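PDB 3ZS6: periplasmic oligopeptide-binding protein, which probably binds oligopeptides in the periplasm and hands them to an ABC transport system for uptake. Local coordinates for residues L273-K276 with R277-E280; R329-D332 with Y333-L337; L366-A369 with S370-T374; L419-C422 with G423-Q426; N433-V436 with D437-A441. All coordinates share one frame; numbering follows the deposited sequence.

Interaction 1. Residues L273-K276 with R277-E280; sequences LKDK and RVRE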
loop_
_atom_site.group_PDB
_atom_site.type_symbol
_atom_site.label_atom_id
_atom_site.label_comp_id
_atom_site.label_asym_id
_atom_site.label_seq_id
_atom_site.Cartn_x
_atom_site.Cartn_y
_atom_site.Cartn_z
ATOM N N LEU A 273 8.672 24.207 4.106
ATOM C CA LEU A 273 8.971 22.888 3.546
ATOM C C LEU A 273 9.031 22.906 2.024
ATOM O O LEU A 273 9.535 21.972 1.406
ATOM C CB LEU A 273 7.970 21.841 4.051
ATOM C CG LEU A 273 7.940 21.613 5.566
ATOM C CD1 LEU A 273 6.796 20.683 5.956
ATOM C CD2 LEU A 273 9.285 21.086 6.101
ATOM N N LYS A 274 8.538 23.981 1.418
ATOM C CA LYS A 274 8.656 24.144 -0.023
ATOM C C LYS A 274 10.115 24.328 -0.438
ATOM O O LYS A 274 10.460 24.166 -1.606
ATOM C CB LYS A 274 7.822 25.333 -0.511
ATOM C CG LYS A 274 8.374 26.697 -0.090
ATOM C CD LYS A 274 7.575 27.820 -0.743
ATOM C CE LYS A 274 8.188 29.187 -0.457
ATOM N NZ LYS A 274 7.511 30.265 -1.234
ATOM N N ASP A 275 10.972 24.672 0.517
ATOM C CA ASP A 275 12.392 24.863 0.223
ATOM C C ASP A 275 13.161 23.556 0.414
ATOM O O ASP A 275 13.258 23.033 1.523
ATOM C CB ASP A 275 12.985 25.977 1.104
ATOM C CG ASP A 275 14.418 26.339 0.716
ATOM O OD1 ASP A 275 15.173 25.445 0.272
ATOM O OD2 ASP A 275 14.796 27.524 0.863
ATOM N N LYS A 276 13.701 23.036 -0.681
ATOM C CA LYS A 276 14.453 21.783 -0.681
ATOM C C LYS A 276 15.552 21.742 0.388
ATOM O O LYS A 276 15.848 20.685 0.952
ATOM C CB LYS A 276 15.037 21.557 -2.085
ATOM C CG LYS A 276 16.232 20.621 -2.184
ATOM C CD LYS A 276 16.895 20.776 -3.556
ATOM C CE LYS A 276 17.992 19.746 -3.795
ATOM N NZ LYS A 276 19.091 19.810 -2.788
ATOM N N ARG A 277 16.158 22.891 0.669
ATOM C CA ARG A 277 17.216 22.955 1.675
ATOM C C ARG A 277 16.694 22.631 3.078
ATOM O O ARG A 277 17.377 21.972 3.864
ATOM C CB ARG A 277 17.904 24.320 1.650
ATOM C CG ARG A 277 18.706 24.574 0.368
ATOM C CD ARG A 277 19.082 26.048 0.237
ATOM N NE ARG A 277 17.890 26.880 0.085
ATOM C CZ ARG A 277 17.917 28.184 -0.170
ATOM N NH1 ARG A 277 19.086 28.807 -0.305
ATOM N NH2 ARG A 277 16.777 28.862 -0.288
ATOM N N VAL A 278 15.489 23.095 3.390
ATOM C CA VAL A 278 14.866 22.771 4.676
ATOM C C VAL A 278 14.539 21.274 4.766
ATOM O O VAL A 278 14.847 20.629 5.772
ATOM C CB VAL A 278 13.582 23.609 4.926
ATOM C CG1 VAL A 278 12.896 23.177 6.222
ATOM C CG2 VAL A 278 13.912 25.107 4.967
ATOM N N ARG A 279 13.934 20.723 3.711
ATOM C CA ARG A 279 13.560 19.298 3.702
ATOM C C ARG A 279 14.789 18.406 3.876
ATOM O O ARG A 279 14.783 17.448 4.656
ATOM C CB ARG A 279 12.806 18.923 2.408
ATOM C CG ARG A 279 11.547 19.769 2.143
ATOM C CD ARG A 279 10.614 19.147 1.084
ATOM N NE ARG A 279 11.232 19.068 -0.239
ATOM C CZ ARG A 279 11.092 19.984 -1.196
ATOM N NH1 ARG A 279 10.341 21.067 -0.994
ATOM N NH2 ARG A 279 11.704 19.811 -2.363
ATOM N N GLU A 280 15.843 18.742 3.144
ATOM C CA GLU A 280 17.107 18.029 3.191
ATOM C C GLU A 280 17.730 18.070 4.589
ATOM O O GLU A 280 18.194 17.049 5.106
ATOM C CB GLU A 280 18.064 18.657 2.177
ATOM C CG GLU A 280 19.385 17.941 2.021
ATOM C CD GLU A 280 20.264 18.592 0.963
ATOM O OE1 GLU A 280 19.816 19.579 0.336
ATOM O OE2 GLU A 280 21.394 18.111 0.754
#
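D275 O receives R279 N at 3.3 Å as the loop 273-275 winds into helix 276-285, and K276 O receives E280 N one residue later. D275 is the N-cap: its OD1 accepts from R277 N at 2.8 Å, the donor lying 26° out of the carboxylate plane on the anti side. The syn lone pair of the same oxygen takes R277 NE at 3.1 Å, while OD2 takes R277 NH2 at 2.7 Å, so the guanidinium grips the carboxylate side-on with the two planes nearly coplanar. R277 reaches back this way because its chain bends at chi3 (-65°). R279 folds over the other flank of the turn, where NH1 donates to L273 O at 2.7 Å in the carbonyl plane and K276 CA sits over one guanidinium face. Its NH2 also bonds D466 O, which ties the loop before the helix to a second loop. K276 and E280 run side by side and end in a weak salt bridge, NZ to OE1 3.2 Å. With OD1 held by both a backbone and a side-chain N-H, the cap carboxylate is fixed in rotation; lying at the positive end of the helix dipole and facing R277, it is probably stabilised in its ionised form.

Interaction 2. Residues R329-D332 with Y333-L337; sequences RRVD and YAKNL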
loop_
_atom_site.group_PDB
_atom_site.type_symbol
_atom_site.label_atom_id
_atom_site.label_comp_id
_atom_site.label_asym_id
_atom_site.label_seq_id
_atom_site.Cartn_x
_atom_site.Cartn_y
_atom_site.Cartn_z
ATOM N N ARG A 329 29.308 16.299 11.461
ATOM C CA ARG A 329 29.360 16.865 10.116
ATOM C C ARG A 329 27.962 16.944 9.495
ATOM O O ARG A 329 27.625 17.921 8.822
ATOM C CB ARG A 329 30.290 16.016 9.243
ATOM C CG ARG A 329 30.421 16.459 7.794
ATOM C CD ARG A 329 31.634 15.791 7.175
ATOM N NE ARG A 329 31.531 15.590 5.733
ATOM C CZ ARG A 329 32.241 14.683 5.066
ATOM N NH1 ARG A 329 33.096 13.898 5.714
ATOM N NH2 ARG A 329 32.095 14.555 3.754
ATOM N N ARG A 330 27.151 15.914 9.718
ATOM C CA ARG A 330 25.770 15.928 9.245
ATOM C C ARG A 330 25.038 17.138 9.789
ATOM O O ARG A 330 24.384 17.866 9.046
ATOM C CB ARG A 330 25.029 14.672 9.694
ATOM C CG ARG A 330 25.301 13.446 8.872
ATOM C CD ARG A 330 24.028 12.629 8.821
ATOM N NE ARG A 330 24.294 11.204 8.853
ATOM C CZ ARG A 330 23.355 10.287 9.035
ATOM N NH1 ARG A 330 22.088 10.655 9.203
ATOM N NH2 ARG A 330 23.688 9.007 9.049
ATOM N N VAL A 331 25.159 17.343 11.096
ATOM C CA VAL A 331 24.451 18.416 11.781
ATOM C C VAL A 331 24.915 19.807 11.334
ATOM O O VAL A 331 24.095 20.692 11.074
ATOM C CB VAL A 331 24.595 18.275 13.310
ATOM C CG1 VAL A 331 24.149 19.550 14.006
ATOM C CG2 VAL A 331 23.804 17.061 13.807
ATOM N N ASP A 332 26.229 19.998 11.252
ATOM C CA ASP A 332 26.786 21.262 10.758
ATOM C C ASP A 332 26.262 21.602 9.366
ATOM O O ASP A 332 25.804 22.716 9.108
ATOM C CB ASP A 332 28.315 21.195 10.718
ATOM C CG ASP A 332 28.941 21.293 12.093
ATOM O OD1 ASP A 332 28.390 22.024 12.943
ATOM O OD2 ASP A 332 29.986 20.642 12.319
ATOM N N TYR A 333 26.346 20.639 8.459
ATOM C CA TYR A 333 25.869 20.848 7.101
ATOM C C TYR A 333 24.381 21.208 7.121
ATOM O O TYR A 333 23.946 22.128 6.432
ATOM C CB TYR A 333 26.129 19.596 6.263
ATOM C CG TYR A 333 25.953 19.779 4.772
ATOM C CD1 TYR A 333 24.690 19.746 4.196
ATOM C CD2 TYR A 333 27.052 19.973 3.938
ATOM C CE1 TYR A 333 24.520 19.908 2.840
ATOM C CE2 TYR A 333 26.893 20.138 2.573
ATOM C CZ TYR A 333 25.621 20.104 2.030
ATOM O OH TYR A 333 25.436 20.260 0.675
ATOM N N ALA A 334 23.600 20.495 7.930
ATOM C CA ALA A 334 22.152 20.712 7.963
ATOM C C ALA A 334 21.783 22.079 8.545
ATOM O O ALA A 334 20.897 22.770 8.027
ATOM C CB ALA A 334 21.447 19.575 8.735
ATOM N N LYS A 335 22.456 22.468 9.627
ATOM C CA LYS A 335 22.256 23.802 10.199
ATOM C C LYS A 335 22.574 24.905 9.187
ATOM O O LYS A 335 21.886 25.924 9.120
ATOM C CB LYS A 335 23.088 23.988 11.476
ATOM C CG LYS A 335 22.437 23.398 12.719
ATOM C CD LYS A 335 23.200 23.740 13.989
ATOM C CE LYS A 335 24.504 22.967 14.086
ATOM N NZ LYS A 335 25.220 23.266 15.358
ATOM N N ASN A 336 23.621 24.702 8.398
ATOM C CA ASN A 336 23.989 25.658 7.358
ATOM C C ASN A 336 22.922 25.725 6.261
ATOM O O ASN A 336 22.647 26.788 5.698
ATOM C CB ASN A 336 25.349 25.291 6.762
ATOM C CG ASN A 336 26.080 26.488 6.184
ATOM O OD1 ASN A 336 25.992 26.769 4.989
ATOM N ND2 ASN A 336 26.811 27.200 7.035
ATOM N N LEU A 337 22.318 24.580 5.959
ATOM C CA LEU A 337 21.221 24.550 5.002
ATOM C C LEU A 337 20.065 25.412 5.499
ATOM O O LEU A 337 19.492 26.188 4.737
ATOM C CB LEU A 337 20.741 23.111 4.760
ATOM C CG LEU A 337 21.649 22.219 3.921
ATOM C CD1 LEU A 337 21.097 20.782 3.878
ATOM C CD2 LEU A 337 21.811 22.780 2.514
#
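K335 N donates to V331 O at 2.8 Å, and the same i to i+4 pattern joins Y333 N to R329 O, A334 N to R330 O and N336 N to D332 O, each at 3.0 Å. Side-chain charge adds little between the two segments: D332 OD1 and K335 NZ stand 4.2 Å apart, opposite charges that are near but beyond a salt bridge. The stronger polar partners lie outside, for R330 NH1 reaches M284 O and N336 OD1 takes Q340 NE2. This is about two and a half turns of the amphipathic helix 327-340, with A334 and L337 buried and R329, D332, Y333, K335 and N336 exposed. On the inner side A334 meets M284 and V285 of helix 276-285, and also L376 of helix 359-376.

Packing between the segments is carried by V331 and K335. The methyl CG1 of V331, anti to its own N (chi1 167°), meets K335 CE at 3.4 Å, tighter than an ordinary carbon-carbon contact. K335 leaves the backbone with CG beside its N and bends at chi3 (-73°), which brings the end of the chain back over the preceding turn and puts CE also 3.8 Å from V331 O. A334 CB lies 3.4 Å from R330 O. Y333 turns its ring away from residues 329-332, CB resting 3.4 Å from R329 O, and the ring makes an edge-to-face contact with W325, a residue whose indole also has a cation-pi contact with R329.

Interaction 3. Residues L366-A369 with S370-T374; sequences LFAA and SEWRT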
loop_
_atom_site.group_PDB
_atom_site.type_symbol
_atom_site.label_atom_id
_atom_site.label_comp_id
_atom_site.label_asym_id
_atom_site.label_seq_id
_atom_site.Cartn_x
_atom_site.Cartn_y
_atom_site.Cartn_z
ATOM N N LEU A 366 8.451 10.520 18.652
ATOM C CA LEU A 366 9.181 11.095 19.780
ATOM C C LEU A 366 10.676 11.171 19.469
ATOM O O LEU A 366 11.359 12.135 19.839
ATOM C CB LEU A 366 8.942 10.274 21.058
ATOM C CG LEU A 366 7.596 10.533 21.744
ATOM C CD1 LEU A 366 7.239 9.440 22.763
ATOM C CD2 LEU A 366 7.576 11.913 22.396
ATOM N N PHE A 367 11.182 10.145 18.791
ATOM C CA PHE A 367 12.582 10.127 18.389
ATOM C C PHE A 367 12.893 11.253 17.406
ATOM O O PHE A 367 13.847 12.003 17.601
ATOM C CB PHE A 367 12.961 8.775 17.778
ATOM C CG PHE A 367 14.400 8.695 17.340
ATOM C CD1 PHE A 367 15.420 8.665 18.280
ATOM C CD2 PHE A 367 14.729 8.647 15.993
ATOM C CE1 PHE A 367 16.746 8.595 17.885
ATOM C CE2 PHE A 367 16.055 8.570 15.588
ATOM C CZ PHE A 367 17.063 8.546 16.534
ATOM N N ALA A 368 12.091 11.369 16.351
ATOM C CA ALA A 368 12.269 12.442 15.372
ATOM C C ALA A 368 12.232 13.822 16.024
ATOM O O ALA A 368 13.088 14.675 15.763
ATOM C CB ALA A 368 11.221 12.347 14.259
ATOM N N ALA A 369 11.230 14.042 16.864
ATOM C CA ALA A 369 11.101 15.309 17.567
ATOM C C ALA A 369 12.375 15.658 18.348
ATOM O O ALA A 369 12.875 16.778 18.255
ATOM C CB ALA A 369 9.886 15.283 18.494
ATOM N N SER A 370 12.903 14.704 19.114
ATOM C CA SER A 370 14.071 14.986 19.949
ATOM C C SER A 370 15.303 15.216 19.077
ATOM O O SER A 370 16.118 16.101 19.338
ATOM C CB SER A 370 14.322 13.862 20.964
ATOM O OG SER A 370 15.002 12.771 20.374
ATOM N N GLU A 371 15.423 14.411 18.033
ATOM C CA GLU A 371 16.502 14.552 17.069
ATOM C C GLU A 371 16.512 15.969 16.476
ATOM O O GLU A 371 17.549 16.653 16.456
ATOM C CB GLU A 371 16.314 13.511 15.969
ATOM C CG GLU A 371 17.588 13.061 15.288
ATOM C CD GLU A 371 18.344 11.994 16.066
ATOM O OE1 GLU A 371 18.403 12.069 17.311
ATOM O OE2 GLU A 371 18.896 11.087 15.416
ATOM N N TRP A 372 15.349 16.416 16.008
ATOM C CA TRP A 372 15.220 17.736 15.391
ATOM C C TRP A 372 15.441 18.867 16.399
ATOM O O TRP A 372 16.043 19.894 16.073
ATOM C CB TRP A 372 13.851 17.883 14.717
ATOM C CG TRP A 372 13.743 17.118 13.433
ATOM C CD1 TRP A 372 14.757 16.819 12.574
ATOM C CD2 TRP A 372 12.557 16.539 12.870
ATOM N NE1 TRP A 372 14.279 16.099 11.509
ATOM C CE2 TRP A 372 12.931 15.910 11.667
ATOM C CE3 TRP A 372 11.217 16.491 13.267
ATOM C CZ2 TRP A 372 12.015 15.247 10.852
ATOM C CZ3 TRP A 372 10.308 15.834 12.457
ATOM C CH2 TRP A 372 10.713 15.218 11.264
ATOM N N ARG A 373 14.935 18.693 17.617
ATOM C CA ARG A 373 15.134 19.700 18.647
ATOM C C ARG A 373 16.613 19.836 18.964
ATOM O O ARG A 373 17.204 20.906 18.798
ATOM C CB ARG A 373 14.373 19.353 19.927
ATOM C CG ARG A 373 14.936 20.058 21.160
ATOM C CD ARG A 373 14.090 19.825 22.412
ATOM N NE ARG A 373 13.882 18.408 22.697
ATOM C CZ ARG A 373 14.667 17.674 23.479
ATOM N NH1 ARG A 373 15.724 18.218 24.065
ATOM N NH2 ARG A 373 14.390 16.393 23.672
ATOM N N THR A 374 17.214 18.737 19.404
ATOM C CA THR A 374 18.582 18.781 19.911
ATOM C C THR A 374 19.628 19.069 18.836
ATOM O O THR A 374 20.684 19.625 19.133
ATOM C CB THR A 374 18.952 17.473 20.640
ATOM O OG1 THR A 374 18.892 16.384 19.713
ATOM C CG2 THR A 374 17.986 17.208 21.781
#
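Helix 359-376 is the crossover of a beta-alpha-beta unit between the parallel strands 350-356 and 379-385, and here A368 lies under the W372 indole one turn farther along it. The methyl CB of A368 makes a CH-pi contact over the six-membered ring, 4.2 Å from its centroid and 16° off the normal. A368 O also sits over a face of the indole, 3.1 Å above the plane and offset toward the rim, while accepting W372 N at 2.9 Å. The indole swings back along the helix because CG stands beside the backbone N. On another flank F367 and E371 lie side by side, ring and carboxylate planes 54° apart, with F367 CZ 3.3 Å from E371 OE2. A bend at chi2 (82°) lifts the E371 carboxylate to that ring; its OE2 is bonded to D287 N and forms a salt bridge with K375. Routine backbone bonds link L366 O to S370 N, F367 O to E371 N, and A369 O to R373 N. S370 OG lies 3.1 Å from F367 O. S370 O is gripped twice by T374, whose N and OG1 reach it from opposite faces of its plane, OG1 at 2.8 Å. Around this helix, W372 NE1 donates to L282 O, A368 and W372 touch Y264 of strand 260-266, A369 packs on L382 of strand 379-385, and F367 meets I290 and L291 of helix 288-296.

Interaction 4. Residues L419-C422 with G423-Q426; sequences LIRC and GSSQ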
loop_
_atom_site.group_PDB
_atom_site.type_symbol
_atom_site.label_atom_id
_atom_site.label_comp_id
_atom_site.label_asym_id
_atom_site.label_seq_id
_atom_site.Cartn_x
_atom_site.Cartn_y
_atom_site.Cartn_z
ATOM N N LEU A 419 4.221 7.715 -5.881
ATOM C CA LEU A 419 4.303 8.670 -4.767
ATOM C C LEU A 419 4.844 10.041 -5.162
ATOM O O LEU A 419 4.672 11.015 -4.424
ATOM C CB LEU A 419 5.198 8.118 -3.658
ATOM C CG LEU A 419 4.767 6.798 -3.028
ATOM C CD1 LEU A 419 5.816 6.337 -2.019
ATOM C CD2 LEU A 419 3.381 6.938 -2.383
ATOM N N ILE A 420 5.505 10.123 -6.314
ATOM C CA ILE A 420 6.228 11.341 -6.667
ATOM C C ILE A 420 5.975 11.868 -8.083
ATOM O O ILE A 420 6.425 12.964 -8.414
ATOM C CB ILE A 420 7.750 11.164 -6.469
ATOM C CG1 ILE A 420 8.225 9.865 -7.126
ATOM C CG2 ILE A 420 8.101 11.167 -4.981
ATOM C CD1 ILE A 420 9.744 9.761 -7.259
ATOM N N ARG A 421 5.265 11.101 -8.910
ATOM C CA ARG A 421 4.902 11.558 -10.261
ATOM C C ARG A 421 3.938 12.735 -10.190
ATOM O O ARG A 421 2.991 12.712 -9.404
ATOM C CB ARG A 421 4.239 10.430 -11.075
ATOM C CG ARG A 421 5.196 9.405 -11.646
ATOM C CD ARG A 421 4.485 8.455 -12.618
ATOM N NE ARG A 421 3.314 7.820 -12.012
ATOM C CZ ARG A 421 2.065 8.255 -12.159
ATOM N NH1 ARG A 421 1.808 9.332 -12.898
ATOM N NH2 ARG A 421 1.068 7.611 -11.570
ATOM N N CYS A 422 4.174 13.755 -11.017
ATOM C CA CYS A 422 3.296 14.921 -11.084
ATOM C C CYS A 422 1.851 14.487 -11.259
ATOM O O CYS A 422 1.532 13.725 -12.169
ATOM C CB CYS A 422 3.667 15.814 -12.274
ATOM S SG CYS A 422 5.297 16.581 -12.218
ATOM N N GLY A 423 0.968 14.978 -10.399
ATOM C CA GLY A 423 -0.450 14.727 -10.588
ATOM C C GLY A 423 -0.977 13.351 -10.201
ATOM O O GLY A 423 -2.179 13.103 -10.309
ATOM N N SER A 424 -0.108 12.451 -9.748
ATOM C CA SER A 424 -0.569 11.131 -9.308
ATOM C C SER A 424 -1.555 11.252 -8.146
ATOM O O SER A 424 -1.382 12.098 -7.266
ATOM C CB SER A 424 0.609 10.261 -8.877
ATOM O OG SER A 424 0.163 9.202 -8.060
ATOM N N SER A 425 -2.575 10.397 -8.132
ATOM C CA SER A 425 -3.584 10.438 -7.077
ATOM C C SER A 425 -3.008 10.075 -5.703
ATOM O O SER A 425 -3.611 10.367 -4.678
ATOM C CB SER A 425 -4.777 9.526 -7.420
ATOM O OG SER A 425 -4.490 8.152 -7.172
ATOM N N GLN A 426 -1.853 9.423 -5.679
ATOM C CA GLN A 426 -1.239 9.057 -4.403
ATOM C C GLN A 426 0.053 9.849 -4.133
ATOM O O GLN A 426 0.818 9.530 -3.217
ATOM C CB GLN A 426 -1.004 7.540 -4.321
ATOM C CG GLN A 426 -2.286 6.724 -4.106
ATOM C CD GLN A 426 -2.871 6.919 -2.716
ATOM O OE1 GLN A 426 -2.143 6.961 -1.723
ATOM N NE2 GLN A 426 -4.192 7.040 -2.640
#
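R421 O and S424 N close a type II beta turn, R421-C422-G423-S424, within the loop that leads from helix 414-417 to helix 434-443. Two hydrogen bonds shape the loop. S424 N donates to R421 O at 3.1 Å in a nearly straight bond (167°), although the donor stands well above the carbonyl plane rather than on a lone pair. One step on, S424 OG accepts from Q426 N at 3.1 Å, an ST turn; it also bonds D418 O, so the hydroxyl has two partners, while the side chain of Q426 donates through NE2 to K100 O. G423 takes the third place of the type II turn with positive phi (77°), where a side chain would run into C422 O.

Among the charged groups, R421 is bent at chi3 (-54°), and one face of its guanidinium comes over S424 CB, with NH2 3.8 Å from that carbon. Its salt bridges go outward, from NH2 to D418 and from NH1 to E106. A covalent link follows in the disulfide between C422 and C432, which fastens the turn to the chain just ahead of the next helix.

Apolar and ligand contacts fill the remainder. L419 and Q426 both touch W406 of strand 401-407, and Q426 packs on an apolar side chain of the bound peptide, which places this loop at the binding site. Where the two limbs of the loop come together again, L419 CD2 lies 3.7 Å from Q426 O.

Interaction 5. Residues N433-V436 with D437-A441; sequences NPKV and DSLVA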
loop_
_atom_site.group_PDB
_atom_site.type_symbol
_atom_site.label_atom_id
_atom_site.label_comp_id
_atom_site.label_asym_id
_atom_site.label_seq_id
_atom_site.Cartn_x
_atom_site.Cartn_y
_atom_site.Cartn_z
ATOM N N ASN A 433 8.309 17.082 -10.507
ATOM C CA ASN A 433 9.538 17.333 -11.243
ATOM C C ASN A 433 9.448 16.715 -12.631
ATOM O O ASN A 433 9.694 15.517 -12.797
ATOM C CB ASN A 433 10.758 16.799 -10.488
ATOM C CG ASN A 433 12.075 17.198 -11.149
ATOM O OD1 ASN A 433 12.164 17.311 -12.378
ATOM N ND2 ASN A 433 13.102 17.416 -10.334
ATOM N N PRO A 434 9.094 17.544 -13.631
ATOM C CA PRO A 434 8.877 17.144 -15.027
ATOM C C PRO A 434 10.045 16.346 -15.598
ATOM O O PRO A 434 9.827 15.449 -16.408
ATOM C CB PRO A 434 8.748 18.485 -15.762
ATOM C CG PRO A 434 8.261 19.440 -14.713
ATOM C CD PRO A 434 8.932 18.997 -13.439
ATOM N N LYS A 435 11.269 16.671 -15.193
ATOM C CA LYS A 435 12.424 15.902 -15.643
ATOM C C LYS A 435 12.346 14.464 -15.121
ATOM O O LYS A 435 12.526 13.504 -15.881
ATOM C CB LYS A 435 13.730 16.566 -15.217
ATOM C CG LYS A 435 14.972 15.799 -15.637
ATOM C CD LYS A 435 15.012 15.578 -17.147
ATOM C CE LYS A 435 16.292 14.867 -17.572
ATOM N NZ LYS A 435 16.359 14.650 -19.049
ATOM N N VAL A 436 12.069 14.311 -13.829
ATOM C CA VAL A 436 11.857 12.976 -13.285
ATOM C C VAL A 436 10.786 12.249 -14.099
ATOM O O VAL A 436 10.995 11.123 -14.543
ATOM C CB VAL A 436 11.447 13.003 -11.792
ATOM C CG1 VAL A 436 10.960 11.629 -11.358
ATOM C CG2 VAL A 436 12.612 13.469 -10.923
ATOM N N ASP A 437 9.645 12.900 -14.298
ATOM C CA ASP A 437 8.547 12.290 -15.038
ATOM C C ASP A 437 8.961 11.900 -16.461
ATOM O O ASP A 437 8.612 10.821 -16.943
ATOM C CB ASP A 437 7.325 13.218 -15.060
ATOM C CG ASP A 437 6.636 13.322 -13.697
ATOM O OD1 ASP A 437 7.246 12.936 -12.675
ATOM O OD2 ASP A 437 5.481 13.799 -13.651
ATOM N N SER A 438 9.717 12.764 -17.131
ATOM C CA SER A 438 10.098 12.477 -18.513
ATOM C C SER A 438 11.098 11.329 -18.564
ATOM O O SER A 438 11.065 10.514 -19.482
ATOM C CB SER A 438 10.646 13.723 -19.226
ATOM O OG SER A 438 12.049 13.828 -19.086
ATOM N N LEU A 439 11.981 11.264 -17.573
ATOM C CA LEU A 439 12.914 10.149 -17.465
ATOM C C LEU A 439 12.169 8.824 -17.293
ATOM O O LEU A 439 12.559 7.804 -17.866
ATOM C CB LEU A 439 13.902 10.366 -16.314
ATOM C CG LEU A 439 15.014 11.398 -16.548
ATOM C CD1 LEU A 439 15.872 11.564 -15.304
ATOM C CD2 LEU A 439 15.882 11.022 -17.748
ATOM N N VAL A 440 11.097 8.835 -16.506
ATOM C CA VAL A 440 10.306 7.621 -16.307
ATOM C C VAL A 440 9.619 7.187 -17.604
ATOM O O VAL A 440 9.648 6.012 -17.972
ATOM C CB VAL A 440 9.242 7.803 -15.219
ATOM C CG1 VAL A 440 8.248 6.631 -15.248
ATOM C CG2 VAL A 440 9.903 7.940 -13.846
ATOM N N ALA A 441 8.992 8.141 -18.286
ATOM C CA ALA A 441 8.303 7.854 -19.538
ATOM C C ALA A 441 9.281 7.280 -20.560
ATOM O O ALA A 441 8.950 6.356 -21.309
ATOM C CB ALA A 441 7.637 9.114 -20.076
HETATM O O HOH W 1 7.834 14.283 -10.396
#
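K435 O is gripped by two donors of the next turn, L439 N at 2.9 Å and S438 OG at 3.3 Å, the hydroxyl lying 20° out of the carbonyl plane. The first turn of helix 434-443 is opened by N433, the N-cap, whose OD1 takes weak bonds from K435 N and V436 N; the side-chain ND2 is held by D466 and Y431. N433 O accepts D437 N at 3.0 Å, and P434 O accepts S438 N at 2.8 Å. A water sits between the ends of the turn, accepting from N433 N at 2.8 Å and lying 2.7 Å from D437 OD1. The other oxygen of D437, OD2, bonds C422 N. K435 passes slantwise across L439, CE 3.8 Å from L439 CG, after a bend at chi2 (57°). V436 and L439 face helix 449-464, at L462, A463 and A459, whereas V440 meets M414 and F417 of helix 414-417. With its carboxylate near the positive end of the helix and held by the backbone N-H of C422, D437 is probably stabilised as the anion, and it joins the start of the helix to the disulfide-bearing loop.

All five are local contacts within continuous stretches, yet their chemistry follows their place. Interactions 2 and 3 lie within helices and rest on backbone bonds with side-chain packing, whereas interactions 1 and 5 are helix starts with an aspartate and an asparagine as caps. Interaction 4 has no helix at all; it is closed by a turn and tied by salt bridges and a disulfide to residues beyond it, and it is the one nearest the chain's centre and meets the bound peptide. Interaction 2 is the most exposed and farthest out. Interactions 1 and 2 touch through E280 and L337, and interactions 4 and 5 through C422 with D437 and N433. Interaction 3 touches none of the others.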